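Local coordinates for 'Carboxyl esterase 2 (Tuber melanosporum Mel28, PDB 5MIF), which probably hydrolyses carboxylic ester bonds, as a lipase-like carboxylesterase with the alpha/beta hydrolase fold, at residues S51-P56 against W120-P125; I79-L82 against G88-T91; V158-C163 against S196-L201; A224-T229 against E243-A248; I281-V286 against Q292-G297. All coordinates share one frame; numbering follows the deposited sequence.

The five contacts span an alpha/beta hydrolase from one edge of its central sheet to the far flank. Contact 2, the hairpin at that edge, has its centre about 32 Å from the centre of contact 5, on the opposite side of the molecule, though both reach the same sheet. Contact 3 lies between them, touching contact 2 through Val90 and Gln162 and contact 5 through Ser197 and Phe296. Contacts 1 and 4, about 16 Å apart by centres, meet at helix 241-251, which carries segment 243-248 and packs on segment 51-56: Ser51 OG is 3.0 Å from Glu243 OE2. Phe53, Cys163 and Val283 lie near, without touching, residues of the probable active site (Ser190, His317 and Asp287 with the nucleophile elbow).

Contact 1 of 5, residues S51-P56 against W120-P125; sequences SLFAFP and WVFGGP
Phe122 reaches out of segment 120-125 as a blunt wedge, and its leading edge seats on the ring face of Phe53. The ring centroids are 5.1 Å apart and the planes stand at 77°, which defines a T-shaped (edge-to-face) pair with Phe122 supplying the edge. Atom CD2 of Phe122 comes within 3.7 Å of both CE1 and CZ of Phe53, while CE2 lies 3.8 Å above the Phe53 plane, displaced toward the rim. The hollow for the wedge has a second wall: Leu52 O meets Phe122 CZ near the ring plane at 3.4 Å, and Leu52 CB stands 4.3 Å from the same CZ. With its CG anti to the carbonyl carbon (chi1 -58°), Phe122 extends toward segment 51-56, and Val121 CG1 of its own segment sits over the centre of one ring face. Val121 CG2 meets the edge of the Phe53 ring, 4.4 Å from CE1. A leucine here has no flat edge to set on the Phe53 face, and would probably leave that face poorly covered and a gap beside Leu52 O. The receiving chain is shaped by an ST turn, in which Phe53 N donates to Ser51 OG, and by an inverse gamma turn centred on Phe53. Segment 120-125 directly follows the His-Gly-Gly-Gly run that forms the oxyanion hole in this family, while Phe53 also packs on Glu243 and Phe246. The contact thus joins the loop after strand 109-115 to the loop after helix 37-47, alongside helix 241-251.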
# COMPACT_ATOMS: atom_id res chain seq x y z
N SER A 51 -16.67 -21.72 -14.37
CA SER A 51 -15.31 -21.77 -13.82
C SER A 51 -14.38 -22.59 -14.69
O SER A 51 -14.76 -23.63 -15.21
CB SER A 51 -15.34 -22.32 -12.40
OG SER A 51 -14.02 -22.54 -11.92
N LEU A 52 -13.14 -22.13 -14.84
CA LEU A 52 -12.18 -22.87 -15.65
C LEU A 52 -11.47 -23.94 -14.84
O LEU A 52 -10.75 -24.77 -15.41
CB LEU A 52 -11.16 -21.92 -16.27
CG LEU A 52 -11.76 -21.28 -17.52
CD1 LEU A 52 -10.76 -20.34 -18.17
CD2 LEU A 52 -12.23 -22.37 -18.49
N PHE A 53 -11.67 -23.93 -13.53
CA PHE A 53 -11.08 -24.94 -12.67
C PHE A 53 -12.02 -26.15 -12.59
O PHE A 53 -12.67 -26.40 -11.57
CB PHE A 53 -10.77 -24.36 -11.29
CG PHE A 53 -9.69 -23.31 -11.32
CD1 PHE A 53 -8.36 -23.66 -11.12
CD2 PHE A 53 -9.99 -21.99 -11.61
CE1 PHE A 53 -7.36 -22.71 -11.18
CE2 PHE A 53 -8.99 -21.03 -11.66
CZ PHE A 53 -7.67 -21.39 -11.44
N ALA A 54 -12.07 -26.88 -13.69
CA ALA A 54 -12.91 -28.07 -13.79
C ALA A 54 -12.44 -28.94 -14.95
O ALA A 54 -11.74 -28.48 -15.85
CB ALA A 54 -14.38 -27.68 -13.97
N PHE A 55 -12.85 -30.20 -14.93
CA PHE A 55 -12.52 -31.13 -16.01
C PHE A 55 -13.55 -31.06 -17.14
O PHE A 55 -14.73 -30.81 -16.90
CB PHE A 55 -12.43 -32.56 -15.47
CG PHE A 55 -11.33 -32.77 -14.47
CD1 PHE A 55 -10.00 -32.77 -14.86
CD2 PHE A 55 -11.63 -32.99 -13.13
CE1 PHE A 55 -8.99 -32.97 -13.94
CE2 PHE A 55 -10.63 -33.20 -12.20
CZ PHE A 55 -9.30 -33.19 -12.61
N PRO A 56 -13.09 -31.26 -18.40
CA PRO A 56 -11.69 -31.48 -18.77
C PRO A 56 -10.89 -30.18 -18.82
O PRO A 56 -11.44 -29.14 -19.20
CB PRO A 56 -11.79 -32.12 -20.16
CG PRO A 56 -13.05 -31.56 -20.72
CD PRO A 56 -14.00 -31.38 -19.56
N TRP A 120 -1.67 -23.44 -9.74
CA TRP A 120 -0.76 -24.53 -10.12
C TRP A 120 -1.18 -25.23 -11.42
O TRP A 120 -0.42 -26.06 -11.92
CB TRP A 120 -0.60 -25.57 -9.00
CG TRP A 120 -0.12 -25.00 -7.70
CD1 TRP A 120 1.16 -24.60 -7.40
CD2 TRP A 120 -0.91 -24.73 -6.54
NE1 TRP A 120 1.21 -24.10 -6.11
CE2 TRP A 120 -0.05 -24.18 -5.56
CE3 TRP A 120 -2.26 -24.91 -6.22
CZ2 TRP A 120 -0.49 -23.80 -4.29
CZ3 TRP A 120 -2.70 -24.54 -4.95
CH2 TRP A 120 -1.82 -24.00 -4.01
N VAL A 121 -2.36 -24.90 -11.95
CA VAL A 121 -2.92 -25.49 -13.17
C VAL A 121 -2.76 -24.61 -14.41
O VAL A 121 -2.58 -25.12 -15.52
CB VAL A 121 -4.44 -25.77 -13.04
CG1 VAL A 121 -4.90 -26.79 -14.08
CG2 VAL A 121 -4.78 -26.24 -11.65
N PHE A 122 -2.85 -23.29 -14.22
CA PHE A 122 -2.78 -22.34 -15.33
C PHE A 122 -1.64 -21.33 -15.19
O PHE A 122 -1.01 -21.21 -14.13
CB PHE A 122 -4.10 -21.57 -15.47
CG PHE A 122 -5.30 -22.45 -15.68
CD1 PHE A 122 -5.43 -23.19 -16.84
CD2 PHE A 122 -6.29 -22.55 -14.71
CE1 PHE A 122 -6.52 -24.01 -17.04
CE2 PHE A 122 -7.39 -23.37 -14.90
CZ PHE A 122 -7.50 -24.10 -16.07
N GLY A 123 -1.41 -20.58 -16.27
CA GLY A 123 -0.46 -19.49 -16.25
C GLY A 123 0.82 -19.82 -16.97
O GLY A 123 1.05 -20.98 -17.33
N GLY A 124 1.65 -18.81 -17.18
CA GLY A 124 2.90 -18.93 -17.90
C GLY A 124 3.27 -17.54 -18.37
O GLY A 124 2.61 -16.58 -17.98
N PRO A 125 4.30 -17.43 -19.21
CA PRO A 125 4.79 -16.10 -19.62
C PRO A 125 3.75 -15.26 -20.36
O PRO A 125 3.80 -14.03 -20.24
CB PRO A 125 5.96 -16.44 -20.55
CG PRO A 125 5.71 -17.85 -21.01
CD PRO A 125 5.06 -18.52 -19.84

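Contact 2 of 5, residues I79-L82 against G88-T91; sequences ILSL and GNVT
Leu82 and Val90 exchange two backbone hydrogen bonds through their flat peptide groups. Leu82 N donates to Val90 O at 2.8 Å from 25° off the Val90 carbonyl plane, whereas Val90 N donates to Leu82 O, also at 2.8 Å, in the plane of the Leu82 carbonyl. This reciprocal pair makes the residues an antiparallel hydrogen-bonded pair; Ser81 and Thr91 form the adjoining non-hydrogen-bonded pair. The Asn89 amide turns its oxygen toward the opposing strand, with OD1 3.5 Å from Ser81 CB, and its ND2 makes a weak bond to Thr91 OG1. Two CA-H...O contacts fill in the ladder, Asn89 CA to Leu82 O at 3.2 Å and Thr91 CA to Leu80 O at 3.4 Å. One water lies between Ser81 OG and Thr91 OG1, 2.9 Å from the latter; its spacing to Ser81 OG is too short to be trusted. On the other sheet face, Leu82 packs on Ala166 and Trp169 of helix 158-173, and Val90 on Gln162. The hairpin that ends the central sheet is therefore two-faced: Ser81 and Thr91 present hydroxyls on one side, while Leu82 and Val90 are buried aliphatic groups on the other.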
# COMPACT_ATOMS: atom_id res chain seq x y z
N ILE A 79 15.42 -17.43 -23.60
CA ILE A 79 14.70 -18.67 -23.30
C ILE A 79 15.67 -19.74 -22.81
O ILE A 79 16.62 -20.11 -23.50
CB ILE A 79 13.95 -19.16 -24.54
CG1 ILE A 79 13.18 -17.99 -25.16
CG2 ILE A 79 13.03 -20.32 -24.19
CD1 ILE A 79 12.43 -18.31 -26.43
N LEU A 80 15.42 -20.22 -21.60
CA LEU A 80 16.33 -21.16 -20.96
C LEU A 80 15.69 -22.52 -20.69
O LEU A 80 14.62 -22.61 -20.08
CB LEU A 80 16.87 -20.55 -19.66
CG LEU A 80 17.65 -19.24 -19.84
CD1 LEU A 80 17.92 -18.56 -18.50
CD2 LEU A 80 18.97 -19.50 -20.59
N SER A 81 16.37 -23.58 -21.13
CA SER A 81 15.98 -24.93 -20.77
C SER A 81 17.00 -25.43 -19.76
O SER A 81 18.06 -25.92 -20.15
CB SER A 81 15.96 -25.83 -22.01
OG SER A 81 14.93 -25.43 -22.89
N LEU A 82 16.66 -25.37 -18.48
CA LEU A 82 17.65 -25.70 -17.46
C LEU A 82 17.60 -27.20 -17.19
O LEU A 82 16.56 -27.74 -16.81
CB LEU A 82 17.40 -24.90 -16.18
CG LEU A 82 17.17 -23.39 -16.37
CD1 LEU A 82 16.95 -22.71 -15.03
CD2 LEU A 82 18.36 -22.76 -17.10
N GLY A 88 14.42 -33.25 -14.73
CA GLY A 88 15.54 -33.09 -15.64
C GLY A 88 15.45 -31.81 -16.48
O GLY A 88 16.40 -31.45 -17.16
N ASN A 89 14.31 -31.13 -16.44
CA ASN A 89 14.22 -29.83 -17.11
C ASN A 89 13.34 -28.83 -16.37
O ASN A 89 12.27 -29.18 -15.82
CB ASN A 89 13.72 -29.98 -18.55
CG ASN A 89 13.66 -28.63 -19.28
OD1 ASN A 89 14.67 -28.14 -19.78
ND2 ASN A 89 12.48 -28.02 -19.32
N VAL A 90 13.79 -27.58 -16.36
CA VAL A 90 12.93 -26.48 -15.94
C VAL A 90 13.07 -25.39 -17.01
O VAL A 90 14.18 -24.97 -17.36
CB VAL A 90 13.30 -25.90 -14.55
CG1 VAL A 90 12.23 -24.92 -14.09
CG2 VAL A 90 13.41 -26.99 -13.52
N THR A 91 11.93 -24.95 -17.54
CA THR A 91 11.91 -23.87 -18.49
C THR A 91 11.92 -22.54 -17.74
O THR A 91 11.15 -22.33 -16.81
CB THR A 91 10.67 -23.97 -19.41
OG1 THR A 91 10.75 -25.19 -20.17
CG2 THR A 91 10.64 -22.82 -20.39
O HOH W 1 12.60 -25.80 -22.36

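Contact 3 of 5, residues V158-C163 against S196-L201; sequences VPNEQC and SSSVSL
Asn160 ND2 reaches across to Ser198 OG with a 3.1 Å hydrogen bond that is nearly straight, 169° at the hydrogen. The oxygen lies 6° out of the Asn160 amide plane, so the N-H is aimed directly at its acceptor. Ser198 OG is anti to its own backbone nitrogen, which carries the hydroxyl out toward helix 158-173. Beside this polar link lies a small apolar one: Val199 CG2 fits against Cys163 CB at 3.6 Å and rests 3.9 Å from Asn160 O. In the next shell, Ser198 OG hydrogen-bonds to Val262 O, so the hydroxyl accepts from Asn160 while its own proton can serve the carbonyl. The same Asn160 ND2 also bonds Glu194 OE2, and two acceptors thus fix the turn of the buried amide. Farther out, Phe186 backs Val199 and Phe115 backs Cys163, both from strands of the central sheet. The segment axes approach to 9.2 Å and cross at -65°, a steep angle that confines the touching to four residues. Helix 191-206 directly follows the probable nucleophile elbow around Ser190, and its packing against helix 158-173 is that of neighbouring helices over one face of an alpha/beta hydrolase sheet.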
# COMPACT_ATOMS: atom_id res chain seq x y z
N VAL A 158 6.82 -31.30 -6.80
CA VAL A 158 7.65 -31.14 -7.99
C VAL A 158 7.73 -29.68 -8.49
O VAL A 158 8.82 -29.20 -8.77
CB VAL A 158 7.17 -32.11 -9.11
CG1 VAL A 158 7.88 -31.82 -10.43
CG2 VAL A 158 7.44 -33.56 -8.68
N PRO A 159 6.59 -28.96 -8.59
CA PRO A 159 6.74 -27.56 -9.01
C PRO A 159 7.60 -26.74 -8.01
O PRO A 159 8.40 -25.90 -8.43
CB PRO A 159 5.30 -27.04 -9.06
CG PRO A 159 4.45 -28.30 -9.29
CD PRO A 159 5.16 -29.35 -8.47
N ASN A 160 7.44 -27.01 -6.71
CA ASN A 160 8.27 -26.39 -5.69
C ASN A 160 9.75 -26.64 -5.94
O ASN A 160 10.56 -25.71 -5.89
CB ASN A 160 7.89 -26.93 -4.31
CG ASN A 160 6.38 -26.90 -4.08
OD1 ASN A 160 5.62 -27.55 -4.79
ND2 ASN A 160 5.95 -26.15 -3.07
N GLU A 161 10.10 -27.90 -6.19
CA GLU A 161 11.50 -28.27 -6.39
C GLU A 161 12.02 -27.78 -7.73
O GLU A 161 13.22 -27.51 -7.86
CB GLU A 161 11.68 -29.79 -6.24
CG GLU A 161 11.39 -30.32 -4.83
CD GLU A 161 12.40 -29.87 -3.77
OE1 GLU A 161 13.47 -29.34 -4.13
OE2 GLU A 161 12.14 -30.09 -2.57
N GLN A 162 11.15 -27.69 -8.73
CA GLN A 162 11.55 -27.10 -10.00
C GLN A 162 11.97 -25.65 -9.77
O GLN A 162 13.02 -25.21 -10.22
CB GLN A 162 10.41 -27.14 -11.02
CG GLN A 162 10.17 -28.50 -11.67
CD GLN A 162 9.12 -28.44 -12.75
OE1 GLN A 162 8.05 -27.86 -12.56
NE2 GLN A 162 9.43 -29.01 -13.92
N CYS A 163 11.12 -24.91 -9.05
CA CYS A 163 11.37 -23.50 -8.75
C CYS A 163 12.63 -23.36 -7.92
O CYS A 163 13.47 -22.50 -8.20
CB CYS A 163 10.19 -22.89 -8.01
SG CYS A 163 8.75 -22.70 -9.04
N SER A 196 6.80 -19.15 -3.82
CA SER A 196 7.85 -18.22 -3.41
C SER A 196 8.26 -18.52 -1.97
O SER A 196 9.44 -18.71 -1.67
CB SER A 196 7.39 -16.76 -3.56
OG SER A 196 8.46 -15.85 -3.32
N SER A 197 7.28 -18.58 -1.08
CA SER A 197 7.57 -18.82 0.33
C SER A 197 8.07 -20.25 0.54
O SER A 197 8.85 -20.49 1.46
CB SER A 197 6.33 -18.56 1.18
OG SER A 197 5.26 -19.36 0.72
N SER A 198 7.65 -21.18 -0.32
CA SER A 198 8.16 -22.55 -0.25
C SER A 198 9.64 -22.63 -0.57
O SER A 198 10.40 -23.29 0.13
CB SER A 198 7.38 -23.48 -1.19
OG SER A 198 7.85 -24.81 -1.08
N VAL A 199 10.04 -21.93 -1.64
CA VAL A 199 11.43 -21.89 -2.06
C VAL A 199 12.31 -21.17 -1.02
O VAL A 199 13.47 -21.56 -0.77
CB VAL A 199 11.56 -21.22 -3.44
CG1 VAL A 199 13.02 -20.95 -3.79
CG2 VAL A 199 10.91 -22.11 -4.52
N SER A 200 11.76 -20.12 -0.42
CA SER A 200 12.44 -19.46 0.70
C SER A 200 12.70 -20.48 1.83
O SER A 200 13.82 -20.59 2.32
CB SER A 200 11.63 -18.27 1.23
OG SER A 200 11.65 -17.16 0.33
N LEU A 201 11.67 -21.21 2.21
CA LEU A 201 11.77 -22.19 3.28
C LEU A 201 12.78 -23.30 2.95
O LEU A 201 13.57 -23.71 3.79
CB LEU A 201 10.39 -22.79 3.59
CG LEU A 201 10.31 -23.88 4.66
CD1 LEU A 201 10.80 -23.35 5.99
CD2 LEU A 201 8.88 -24.39 4.77

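Contact 4 of 5, residues A224-T229 against E243-A248; sequences ACESAT and EIRFAA
Glu226 and Arg245 are modelled as a surface salt bridge in the part of this alpha/beta hydrolase chain that runs from strand 213-217 to strand 279-284, though the place of Glu226 OE2 is doubtful because it sits too close to its neighbour. It is the sole touch between the segments: the CA atoms of these two residues stand 10.2 Å apart, and the next nearest side chain, Ile244, stays 6.3 Å from segment 224-229. Two long arms close the distance. Arg245 is extended from CG to NE, Glu226 is extended beyond CG, and the two side chains cross at about a right angle. As modelled, the carboxylate and guanidinium planes are 54° apart. This is the loose side, since both residues are exposed and no other pair joins the segments. The firmer packing is in the flanking residues. Buried Thr229 hydrogen-bonds through OG1 to Pro288 O and Gln291 N, tying it to Pro288 and to helix 290-302. In segment 243-248, Glu243 takes a bond from Thr240 N, and Phe246 meets Phe55 with ring planes at about 60°. Inside helix 241-251 itself, Ala248 N donates to Ile244 O at 2.9 Å.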
# COMPACT_ATOMS: atom_id res chain seq x y z
N ALA A 224 -4.00 -26.72 3.98
CA ALA A 224 -4.66 -27.74 4.79
C ALA A 224 -5.90 -27.20 5.47
O ALA A 224 -6.95 -27.83 5.48
CB ALA A 224 -3.70 -28.29 5.83
N CYS A 225 -5.78 -26.01 6.05
CA CYS A 225 -6.84 -25.46 6.86
C CYS A 225 -7.60 -24.37 6.13
O CYS A 225 -7.07 -23.70 5.24
CB CYS A 225 -6.29 -24.94 8.19
SG CYS A 225 -5.84 -26.28 9.33
N GLU A 226 -8.86 -24.23 6.49
CA GLU A 226 -9.68 -23.14 6.03
C GLU A 226 -9.68 -22.05 7.09
O GLU A 226 -9.61 -22.33 8.29
CB GLU A 226 -11.08 -23.64 5.73
CG GLU A 226 -11.03 -24.77 4.74
CD GLU A 226 -12.34 -25.00 4.05
OE1 GLU A 226 -13.39 -24.74 4.68
OE2 GLU A 226 -12.32 -25.44 2.88
N SER A 227 -9.71 -20.81 6.62
CA SER A 227 -9.62 -19.66 7.51
C SER A 227 -10.92 -18.88 7.48
O SER A 227 -11.81 -19.18 6.68
CB SER A 227 -8.43 -18.78 7.12
OG SER A 227 -8.45 -18.51 5.72
N ALA A 228 -11.03 -17.89 8.37
CA ALA A 228 -12.24 -17.09 8.53
C ALA A 228 -12.78 -16.52 7.21
O ALA A 228 -13.99 -16.53 6.99
CB ALA A 228 -11.97 -15.95 9.52
N THR A 229 -11.90 -16.03 6.34
CA THR A 229 -12.37 -15.40 5.12
C THR A 229 -12.90 -16.40 4.08
O THR A 229 -13.57 -15.99 3.13
CB THR A 229 -11.28 -14.53 4.46
OG1 THR A 229 -10.08 -15.29 4.31
CG2 THR A 229 -11.00 -13.28 5.29
N GLU A 243 -13.11 -23.37 -6.36
CA GLU A 243 -11.92 -23.29 -7.20
C GLU A 243 -10.67 -23.60 -6.38
O GLU A 243 -9.74 -24.27 -6.86
CB GLU A 243 -11.82 -21.92 -7.86
CG GLU A 243 -12.83 -21.67 -8.97
CD GLU A 243 -12.83 -20.22 -9.46
OE1 GLU A 243 -12.62 -19.30 -8.63
OE2 GLU A 243 -12.99 -20.02 -10.68
N ILE A 244 -10.65 -23.14 -5.14
CA ILE A 244 -9.55 -23.41 -4.22
C ILE A 244 -9.39 -24.90 -3.94
O ILE A 244 -8.28 -25.44 -3.97
CB ILE A 244 -9.76 -22.66 -2.87
CG1 ILE A 244 -9.63 -21.15 -3.08
CG2 ILE A 244 -8.75 -23.13 -1.83
CD1 ILE A 244 -9.80 -20.35 -1.80
N ARG A 245 -10.51 -25.57 -3.68
CA ARG A 245 -10.48 -27.00 -3.36
C ARG A 245 -10.03 -27.80 -4.57
O ARG A 245 -9.24 -28.73 -4.44
CB ARG A 245 -11.87 -27.46 -2.94
CG ARG A 245 -12.34 -26.83 -1.67
CD ARG A 245 -13.80 -27.13 -1.44
NE ARG A 245 -14.33 -26.34 -0.33
CZ ARG A 245 -14.08 -26.61 0.94
NH1 ARG A 245 -13.29 -27.63 1.27
NH2 ARG A 245 -14.59 -25.84 1.89
N PHE A 246 -10.53 -27.41 -5.74
CA PHE A 246 -10.13 -28.04 -6.99
C PHE A 246 -8.63 -27.92 -7.24
O PHE A 246 -7.96 -28.91 -7.53
CB PHE A 246 -10.92 -27.43 -8.15
CG PHE A 246 -10.61 -28.05 -9.49
CD1 PHE A 246 -9.55 -27.60 -10.25
CD2 PHE A 246 -11.38 -29.10 -9.97
CE1 PHE A 246 -9.26 -28.18 -11.48
CE2 PHE A 246 -11.09 -29.69 -11.18
CZ PHE A 246 -10.04 -29.23 -11.94
N ALA A 247 -8.10 -26.70 -7.12
CA ALA A 247 -6.68 -26.48 -7.35
C ALA A 247 -5.85 -27.28 -6.35
O ALA A 247 -4.83 -27.89 -6.73
CB ALA A 247 -6.34 -25.00 -7.26
N ALA A 248 -6.29 -27.28 -5.10
CA ALA A 248 -5.58 -27.99 -4.04
C ALA A 248 -5.62 -29.51 -4.24
O ALA A 248 -4.70 -30.22 -3.82
CB ALA A 248 -6.17 -27.64 -2.68

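Contact 5 of 5, residues I281-V286 against Q292-G297; sequences IVVAEV and QGEDFG
Ile281 and Val283 project from the same side of strand 281-284 onto helix 292-297, and each lands on a glycine. The Ile281 tip does the closest work: CD1 sits 3.5 Å from Gly297 CA and 3.7 Å from Gly293 O. It also reaches Phe296 CD2 at 4.1 Å, meeting that ring obliquely. With CG1 anti to the carbonyl carbon (chi1 -60°), Ile281 extends this methyl over the helix, while CG2 rests near Gly293 O. Val283 divides its two methyls: CG1 lies over Gly293 CA at 4.2 Å, and CG2 faces Glu294, 3.6 Å from OE2 and 3.9 Å from CG. The Val283 and Glu294 side chains cross at about a right angle. A beta carbon at Gly293 would fall only 2.8 Å from Val283 CG1, consistent with glycine permitting the 8.4 Å axis separation. Cutting Ile281 back to alanine removes CD1 and is likely to leave a gap over Gly297 and Phe296 CD2 without its aliphatic neighbour. Strand and helix run nearly antiparallel, at 153°, as the first two elements of a beta-alpha-beta unit ending in strand 307-312. Glu294 OE2 forms a salt bridge with Arg311 on that strand, and Leu313 of the second subunit packs on Glu294. The interface is thus chiefly apolar, and the Glu294 carboxylate that borders it is probably compensated by Arg311.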
# COMPACT_ATOMS: atom_id res chain seq x y z
N ILE A 281 3.90 -8.21 1.99
CA ILE A 281 2.70 -8.94 1.63
C ILE A 281 1.55 -8.01 1.28
O ILE A 281 1.22 -7.10 2.04
CB ILE A 281 2.26 -9.89 2.76
CG1 ILE A 281 3.39 -10.88 3.05
CG2 ILE A 281 0.95 -10.60 2.41
CD1 ILE A 281 3.16 -11.74 4.29
N VAL A 282 0.96 -8.22 0.12
CA VAL A 282 -0.16 -7.42 -0.33
C VAL A 282 -1.36 -8.35 -0.51
O VAL A 282 -1.24 -9.39 -1.15
CB VAL A 282 0.17 -6.70 -1.66
CG1 VAL A 282 -1.01 -5.91 -2.15
CG2 VAL A 282 1.38 -5.78 -1.46
N VAL A 283 -2.51 -8.00 0.06
CA VAL A 283 -3.70 -8.85 -0.07
C VAL A 283 -4.89 -8.06 -0.61
O VAL A 283 -4.95 -6.83 -0.47
CB VAL A 283 -4.11 -9.51 1.28
CG1 VAL A 283 -3.03 -10.49 1.75
CG2 VAL A 283 -4.42 -8.44 2.34
N ALA A 284 -5.82 -8.76 -1.26
CA ALA A 284 -7.06 -8.13 -1.70
C ALA A 284 -8.09 -8.22 -0.57
O ALA A 284 -8.11 -9.19 0.17
CB ALA A 284 -7.59 -8.80 -2.96
N GLU A 285 -8.95 -7.21 -0.45
CA GLU A 285 -9.93 -7.20 0.62
C GLU A 285 -10.99 -8.29 0.45
O GLU A 285 -11.28 -9.05 1.37
CB GLU A 285 -10.62 -5.84 0.71
CG GLU A 285 -11.74 -5.80 1.71
CD GLU A 285 -12.53 -4.51 1.63
OE1 GLU A 285 -12.60 -3.92 0.53
OE2 GLU A 285 -13.12 -4.10 2.66
N VAL A 286 -11.56 -8.36 -0.75
CA VAL A 286 -12.65 -9.29 -1.02
C VAL A 286 -12.08 -10.55 -1.67
O VAL A 286 -11.94 -10.64 -2.89
CB VAL A 286 -13.72 -8.61 -1.90
CG1 VAL A 286 -14.87 -9.56 -2.20
CG2 VAL A 286 -14.24 -7.36 -1.19
N GLN A 292 -5.05 -15.84 5.01
CA GLN A 292 -3.79 -16.58 4.99
C GLN A 292 -2.57 -15.67 4.90
O GLN A 292 -1.61 -15.83 5.65
CB GLN A 292 -3.78 -17.58 3.82
CG GLN A 292 -4.69 -18.76 4.06
CD GLN A 292 -4.58 -19.82 2.99
OE1 GLN A 292 -3.58 -19.89 2.26
NE2 GLN A 292 -5.63 -20.63 2.87
N GLY A 293 -2.62 -14.72 3.97
CA GLY A 293 -1.53 -13.77 3.82
C GLY A 293 -1.31 -12.93 5.06
O GLY A 293 -0.17 -12.78 5.52
N GLU A 294 -2.40 -12.41 5.63
CA GLU A 294 -2.32 -11.53 6.80
C GLU A 294 -1.79 -12.28 8.01
O GLU A 294 -0.91 -11.79 8.72
CB GLU A 294 -3.70 -10.91 7.08
CG GLU A 294 -4.17 -9.96 5.97
CD GLU A 294 -5.44 -9.16 6.30
OE1 GLU A 294 -6.22 -9.55 7.19
OE2 GLU A 294 -5.66 -8.11 5.65
N ASP A 295 -2.30 -13.49 8.24
CA ASP A 295 -1.81 -14.32 9.35
C ASP A 295 -0.34 -14.67 9.16
O ASP A 295 0.43 -14.65 10.13
CB ASP A 295 -2.64 -15.60 9.48
CG ASP A 295 -4.03 -15.34 10.04
OD1 ASP A 295 -4.24 -14.26 10.64
OD2 ASP A 295 -4.91 -16.21 9.89
N PHE A 296 0.05 -14.99 7.93
CA PHE A 296 1.45 -15.31 7.66
C PHE A 296 2.34 -14.10 7.96
O PHE A 296 3.40 -14.23 8.58
CB PHE A 296 1.62 -15.78 6.20
CG PHE A 296 2.99 -16.33 5.89
CD1 PHE A 296 3.49 -17.42 6.58
CD2 PHE A 296 3.75 -15.77 4.87
CE1 PHE A 296 4.75 -17.93 6.28
CE2 PHE A 296 5.01 -16.29 4.56
CZ PHE A 296 5.51 -17.37 5.26
N GLY A 297 1.90 -12.92 7.53
CA GLY A 297 2.65 -11.70 7.80
C GLY A 297 2.79 -11.39 9.29
O GLY A 297 3.89 -11.09 9.76